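Local coordinates for protein hydrazine synthase beta subunit (Candidatus Kuenenia stuttgartiensis, PDB 5C2V) that forms part of the hydrazine synthase complex, which condenses nitric oxide with ammonium to make hydrazine, and may modulate passage of the hydroxylamine intermediate between active sites, at residues Val53-Asp65 / Glu92-Pro106. Numbering follows the deposited sequence.
Sequences VRVQPEASAVTPD and EIKVGDWPSGIKISP. With CA (calcium ion), chain Q.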
loop_
_atom_site.group_PDB
_atom_site.type_symbol
_atom_site.label_atom_id
_atom_site.label_comp_id
_atom_site.label_asym_id
_atom_site.label_seq_id
_atom_site.Cartn_x
_atom_site.Cartn_y
_atom_site.Cartn_z
ATOM N N VAL B 53 -65.744 21.893 -6.103
ATOM C CA VAL B 53 -65.576 21.414 -7.469
ATOM C C VAL B 53 -66.182 20.023 -7.594
ATOM O O VAL B 53 -66.822 19.531 -6.664
ATOM C CB VAL B 53 -64.097 21.369 -7.897
ATOM C CG1 VAL B 53 -63.526 22.776 -8.004
ATOM C CG2 VAL B 53 -63.288 20.515 -6.933
ATOM N N ARG B 54 -65.980 19.391 -8.744
ATOM C CA ARG B 54 -66.513 18.055 -8.981
ATOM C C ARG B 54 -65.721 17.000 -8.210
ATOM O O ARG B 54 -64.832 17.326 -7.423
ATOM C CB ARG B 54 -66.511 17.731 -10.476
ATOM C CG ARG B 54 -67.167 18.787 -11.348
ATOM C CD ARG B 54 -68.526 19.195 -10.804
ATOM N NE ARG B 54 -69.174 20.190 -11.654
ATOM C CZ ARG B 54 -70.230 20.909 -11.289
ATOM N NH1 ARG B 54 -70.760 20.747 -10.084
ATOM N NH2 ARG B 54 -70.756 21.791 -12.126
ATOM N N VAL B 55 -66.059 15.736 -8.439
ATOM C CA VAL B 55 -65.520 14.629 -7.655
ATOM C C VAL B 55 -64.016 14.399 -7.845
ATOM O O VAL B 55 -63.531 14.279 -8.971
ATOM C CB VAL B 55 -66.264 13.317 -7.991
ATOM C CG1 VAL B 55 -65.908 12.228 -6.994
ATOM C CG2 VAL B 55 -67.767 13.554 -8.004
ATOM N N GLN B 56 -63.300 14.339 -6.723
ATOM C CA GLN B 56 -61.894 13.929 -6.671
ATOM C C GLN B 56 -60.929 14.795 -7.498
ATOM O O GLN B 56 -60.318 14.308 -8.451
ATOM C CB GLN B 56 -61.788 12.468 -7.131
ATOM C CG GLN B 56 -60.483 11.782 -6.804
ATOM C CD GLN B 56 -60.518 10.306 -7.112
ATOM O OE1 GLN B 56 -61.539 9.641 -6.943
ATOM N NE2 GLN B 56 -59.400 9.788 -7.575
ATOM N N PRO B 57 -60.822 16.098 -7.173
ATOM C CA PRO B 57 -59.784 16.850 -7.888
ATOM C C PRO B 57 -58.366 16.382 -7.548
ATOM O O PRO B 57 -58.009 16.364 -6.370
ATOM C CB PRO B 57 -60.010 18.283 -7.403
ATOM C CG PRO B 57 -60.575 18.118 -6.026
ATOM C CD PRO B 57 -61.427 16.877 -6.079
ATOM N N GLU B 58 -57.566 16.006 -8.543
ATOM C CA GLU B 58 -56.139 15.780 -8.304
ATOM C C GLU B 58 -55.130 16.834 -8.786
ATOM O O GLU B 58 -53.937 16.701 -8.511
ATOM C CB GLU B 58 -55.769 14.406 -8.849
ATOM C CG GLU B 58 -56.472 13.340 -8.035
ATOM C CD GLU B 58 -56.249 11.938 -8.526
ATOM O OE1 GLU B 58 -55.677 11.757 -9.621
ATOM O OE2 GLU B 58 -56.639 11.012 -7.787
ATOM N N ALA B 59 -55.582 17.873 -9.480
ATOM C CA ALA B 59 -54.638 18.852 -10.024
ATOM C C ALA B 59 -55.273 20.206 -10.314
ATOM O O ALA B 59 -56.484 20.306 -10.503
ATOM C CB ALA B 59 -53.988 18.303 -11.291
ATOM N N SER B 60 -54.441 21.244 -10.368
ATOM C CA SER B 60 -54.909 22.587 -10.700
ATOM C C SER B 60 -53.817 23.450 -11.336
ATOM O O SER B 60 -52.634 23.295 -11.032
ATOM C CB SER B 60 -55.460 23.278 -9.451
ATOM O OG SER B 60 -54.483 23.344 -8.428
ATOM N N ALA B 61 -54.227 24.363 -12.212
ATOM C CA ALA B 61 -53.303 25.305 -12.839
ATOM C C ALA B 61 -53.894 26.714 -12.863
ATOM O O ALA B 61 -55.090 26.891 -13.093
ATOM C CB ALA B 61 -52.953 24.853 -14.248
ATOM N N VAL B 62 -53.047 27.711 -12.627
ATOM C CA VAL B 62 -53.491 29.100 -12.573
ATOM C C VAL B 62 -53.155 29.843 -13.865
ATOM O O VAL B 62 -52.091 29.641 -14.449
ATOM C CB VAL B 62 -52.851 29.844 -11.380
ATOM C CG1 VAL B 62 -53.472 31.223 -11.208
ATOM C CG2 VAL B 62 -53.000 29.029 -10.108
ATOM N N THR B 63 -54.074 30.696 -14.310
ATOM C CA THR B 63 -53.836 31.550 -15.468
ATOM C C THR B 63 -52.772 32.595 -15.134
ATOM O O THR B 63 -52.651 33.002 -13.978
ATOM C CB THR B 63 -55.133 32.250 -15.929
ATOM O OG1 THR B 63 -55.654 33.051 -14.861
ATOM C CG2 THR B 63 -56.175 31.221 -16.342
ATOM N N PRO B 64 -51.990 33.021 -16.143
ATOM C CA PRO B 64 -50.908 33.999 -15.966
ATOM C C PRO B 64 -51.335 35.276 -15.237
ATOM O O PRO B 64 -50.540 35.839 -14.485
ATOM C CB PRO B 64 -50.494 34.316 -17.403
ATOM C CG PRO B 64 -50.784 33.065 -18.144
ATOM C CD PRO B 64 -52.034 32.503 -17.524
ATOM N N ASP B 65 -52.562 35.729 -15.467
ATOM C CA ASP B 65 -53.077 36.908 -14.777
ATOM C C ASP B 65 -53.535 36.573 -13.360
ATOM O O ASP B 65 -53.514 37.425 -12.472
ATOM C CB ASP B 65 -54.226 37.533 -15.574
ATOM C CG ASP B 65 -55.201 36.499 -16.103
ATOM O OD1 ASP B 65 -55.501 35.528 -15.378
ATOM O OD2 ASP B 65 -55.665 36.657 -17.252
ATOM N N GLU B 92 -67.932 23.652 -16.141
ATOM C CA GLU B 92 -67.329 22.323 -16.154
ATOM C C GLU B 92 -67.151 21.823 -17.587
ATOM O O GLU B 92 -68.128 21.605 -18.304
ATOM C CB GLU B 92 -68.175 21.330 -15.357
ATOM C CG GLU B 92 -67.680 19.893 -15.451
ATOM C CD GLU B 92 -68.586 18.913 -14.735
ATOM O OE1 GLU B 92 -68.452 17.693 -14.971
ATOM O OE2 GLU B 92 -69.434 19.361 -13.935
ATOM N N ILE B 93 -65.899 21.638 -17.996
ATOM C CA ILE B 93 -65.588 21.111 -19.321
ATOM C C ILE B 93 -65.305 19.618 -19.216
ATOM O O ILE B 93 -64.656 19.179 -18.275
ATOM C CB ILE B 93 -64.373 21.826 -19.941
ATOM C CG1 ILE B 93 -64.465 23.334 -19.708
ATOM C CG2 ILE B 93 -64.259 21.503 -21.426
ATOM C CD1 ILE B 93 -63.236 24.093 -20.142
ATOM N N LYS B 94 -65.789 18.833 -20.171
ATOM C CA LYS B 94 -65.602 17.388 -20.092
ATOM C C LYS B 94 -64.444 16.905 -20.962
ATOM O O LYS B 94 -64.319 17.279 -22.129
ATOM C CB LYS B 94 -66.898 16.665 -20.460
ATOM C CG LYS B 94 -68.017 16.927 -19.464
ATOM C CD LYS B 94 -69.138 15.909 -19.570
ATOM C CE LYS B 94 -70.147 16.102 -18.447
ATOM N NZ LYS B 94 -69.496 16.062 -17.105
ATOM N N VAL B 95 -63.600 16.068 -20.366
ATOM C CA VAL B 95 -62.359 15.608 -20.979
ATOM C C VAL B 95 -62.277 14.085 -20.974
ATOM O O VAL B 95 -63.244 13.406 -20.627
ATOM C CB VAL B 95 -61.126 16.179 -20.252
ATOM C CG1 VAL B 95 -61.068 17.691 -20.408
ATOM C CG2 VAL B 95 -61.149 15.786 -18.783
ATOM N N GLY B 96 -61.122 13.550 -21.359
ATOM C CA GLY B 96 -60.920 12.113 -21.372
ATOM C C GLY B 96 -60.781 11.566 -19.963
ATOM O O GLY B 96 -61.073 12.263 -18.991
ATOM N N ASP B 97 -60.335 10.319 -19.841
ATOM C CA ASP B 97 -60.387 9.637 -18.552
ATOM C C ASP B 97 -59.319 10.089 -17.567
ATOM O O ASP B 97 -58.136 10.165 -17.898
ATOM C CB ASP B 97 -60.291 8.122 -18.735
ATOM C CG ASP B 97 -60.790 7.363 -17.516
ATOM O OD1 ASP B 97 -61.758 6.596 -17.641
ATOM O OD2 ASP B 97 -60.230 7.535 -16.420
ATOM N N TRP B 98 -59.773 10.386 -16.353
ATOM C CA TRP B 98 -58.916 10.750 -15.230
ATOM C C TRP B 98 -57.913 11.836 -15.571
ATOM O O TRP B 98 -56.729 11.539 -15.760
ATOM C CB TRP B 98 -58.168 9.530 -14.703
ATOM C CG TRP B 98 -57.651 9.747 -13.327
ATOM C CD1 TRP B 98 -56.789 10.722 -12.905
ATOM C CD2 TRP B 98 -58.022 9.008 -12.163
ATOM N NE1 TRP B 98 -56.576 10.607 -11.553
ATOM C CE2 TRP B 98 -57.325 9.565 -11.077
ATOM C CE3 TRP B 98 -58.866 7.917 -11.939
ATOM C CZ2 TRP B 98 -57.449 9.066 -9.789
ATOM C CZ3 TRP B 98 -58.986 7.426 -10.656
ATOM C CH2 TRP B 98 -58.279 7.997 -9.600
ATOM N N PRO B 99 -58.372 13.089 -15.716
ATOM C CA PRO B 99 -57.259 14.027 -15.851
ATOM C C PRO B 99 -56.420 14.040 -14.573
ATOM O O PRO B 99 -56.955 14.283 -13.491
ATOM C CB PRO B 99 -57.962 15.366 -16.073
ATOM C CG PRO B 99 -59.322 15.195 -15.457
ATOM C CD PRO B 99 -59.685 13.753 -15.671
ATOM N N SER B 100 -55.121 13.786 -14.699
ATOM C CA SER B 100 -54.226 13.841 -13.548
ATOM C C SER B 100 -53.415 15.127 -13.462
ATOM O O SER B 100 -52.689 15.345 -12.490
ATOM C CB SER B 100 -53.287 12.635 -13.560
ATOM O OG SER B 100 -52.570 12.565 -14.777
ATOM N N GLY B 101 -53.536 15.980 -14.471
ATOM C CA GLY B 101 -52.756 17.202 -14.505
ATOM C C GLY B 101 -53.162 18.158 -15.604
ATOM O O GLY B 101 -53.700 17.756 -16.640
ATOM N N ILE B 102 -52.874 19.435 -15.377
ATOM C CA ILE B 102 -53.274 20.493 -16.290
ATOM C C ILE B 102 -52.283 21.654 -16.227
ATOM O O ILE B 102 -51.748 21.955 -15.159
ATOM C CB ILE B 102 -54.702 20.979 -15.962
ATOM C CG1 ILE B 102 -55.212 21.964 -17.014
ATOM C CG2 ILE B 102 -54.771 21.563 -14.552
ATOM C CD1 ILE B 102 -56.698 22.217 -16.918
ATOM N N LYS B 103 -52.025 22.295 -17.365
ATOM C CA LYS B 103 -51.143 23.466 -17.380
ATOM C C LYS B 103 -51.543 24.509 -18.419
ATOM O O LYS B 103 -51.967 24.172 -19.519
ATOM C CB LYS B 103 -49.692 23.041 -17.607
ATOM C CG LYS B 103 -48.990 22.614 -16.332
ATOM C CD LYS B 103 -47.916 21.591 -16.588
ATOM C CE LYS B 103 -47.186 21.250 -15.299
ATOM N NZ LYS B 103 -47.317 22.324 -14.283
ATOM N N ILE B 104 -51.392 25.779 -18.060
ATOM C CA ILE B 104 -51.783 26.876 -18.939
ATOM C C ILE B 104 -50.609 27.348 -19.793
ATOM O O ILE B 104 -49.480 27.441 -19.312
ATOM C CB ILE B 104 -52.336 28.070 -18.133
ATOM C CG1 ILE B 104 -53.245 27.580 -17.001
ATOM C CG2 ILE B 104 -53.071 29.043 -19.044
ATOM C CD1 ILE B 104 -54.498 26.880 -17.477
ATOM N N SER B 105 -50.884 27.641 -21.061
ATOM C CA SER B 105 -49.873 28.153 -21.979
ATOM C C SER B 105 -49.341 29.504 -21.501
ATOM O O SER B 105 -50.036 30.219 -20.778
ATOM C CB SER B 105 -50.452 28.273 -23.392
ATOM O OG SER B 105 -51.517 29.207 -23.429
ATOM N N PRO B 106 -48.100 29.850 -21.888
ATOM C CA PRO B 106 -47.489 31.129 -21.505
ATOM C C PRO B 106 -48.350 32.342 -21.852
ATOM O O PRO B 106 -48.414 33.289 -21.068
ATOM C CB PRO B 106 -46.187 31.145 -22.308
ATOM C CG PRO B 106 -45.841 29.711 -22.471
ATOM C CD PRO B 106 -47.152 28.990 -22.622
HETATM CA CA CA Q . -62.602 8.055 -15.809
HETATM O O HOH W 1 -62.793 6.173 -14.342
HETATM O O HOH W 2 -64.375 6.475 -16.127
HETATM O O HOH W 3 -62.942 9.292 -13.836
HETATM O O HOH W 4 -61.250 7.613 -13.898
#
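Glu58 reaches across to the indole of Trp98, its carboxylate meeting the ring at the N-H edge. Trp98 NE1 donates to Glu58 OE1, modelled at a very short 2.4 Å, a length that is doubtful at this resolution. The other oxygen, Glu58 OE2, accepts from Gln56 NE2 at 3.0 Å, nearly straight at 162° and from above the carboxylate plane; Gln32 NE2 is a further donor to it. This buried acid thus has two amide donors on OE2 and the indole N-H on OE1. Gln56, extended with CG anti to its backbone N (chi1 -165°), brings the amide to the benzo side of the same indole. Just before Trp98, Asp97 binds the calcium ion through both oxygens, OD1 and OD2 each 2.5 Å from the metal, with four waters and Asp77 also in its shell.

A second polar group joins Arg54 to Glu92. Arg54 NE and Glu92 OE2 form an ion pair, its modelled length equally uncertain, while Lys94 NZ takes Glu92 OE1 at 2.9 Å, so one carboxylate serves two cations. Farther along the strands, toward their C-terminal ends, the contact is largely apolar: Ala61 CB packs on Ile102 CG2 (3.8 Å) and Ile104 CG1, and Pro64 CD rests on Ile104 CG2.

Strands 57-62 and 99-104 run parallel, 7° apart with axes 5.5 Å from each other, as the innermost strands of successive blades of the beta-propeller. Strand 68-73 backs 57-62 within its blade, strand 15-20 of the preceding blade touches Glu58 and Ser60, and Arg70 of the gamma subunit makes a cation-pi contact with Trp98.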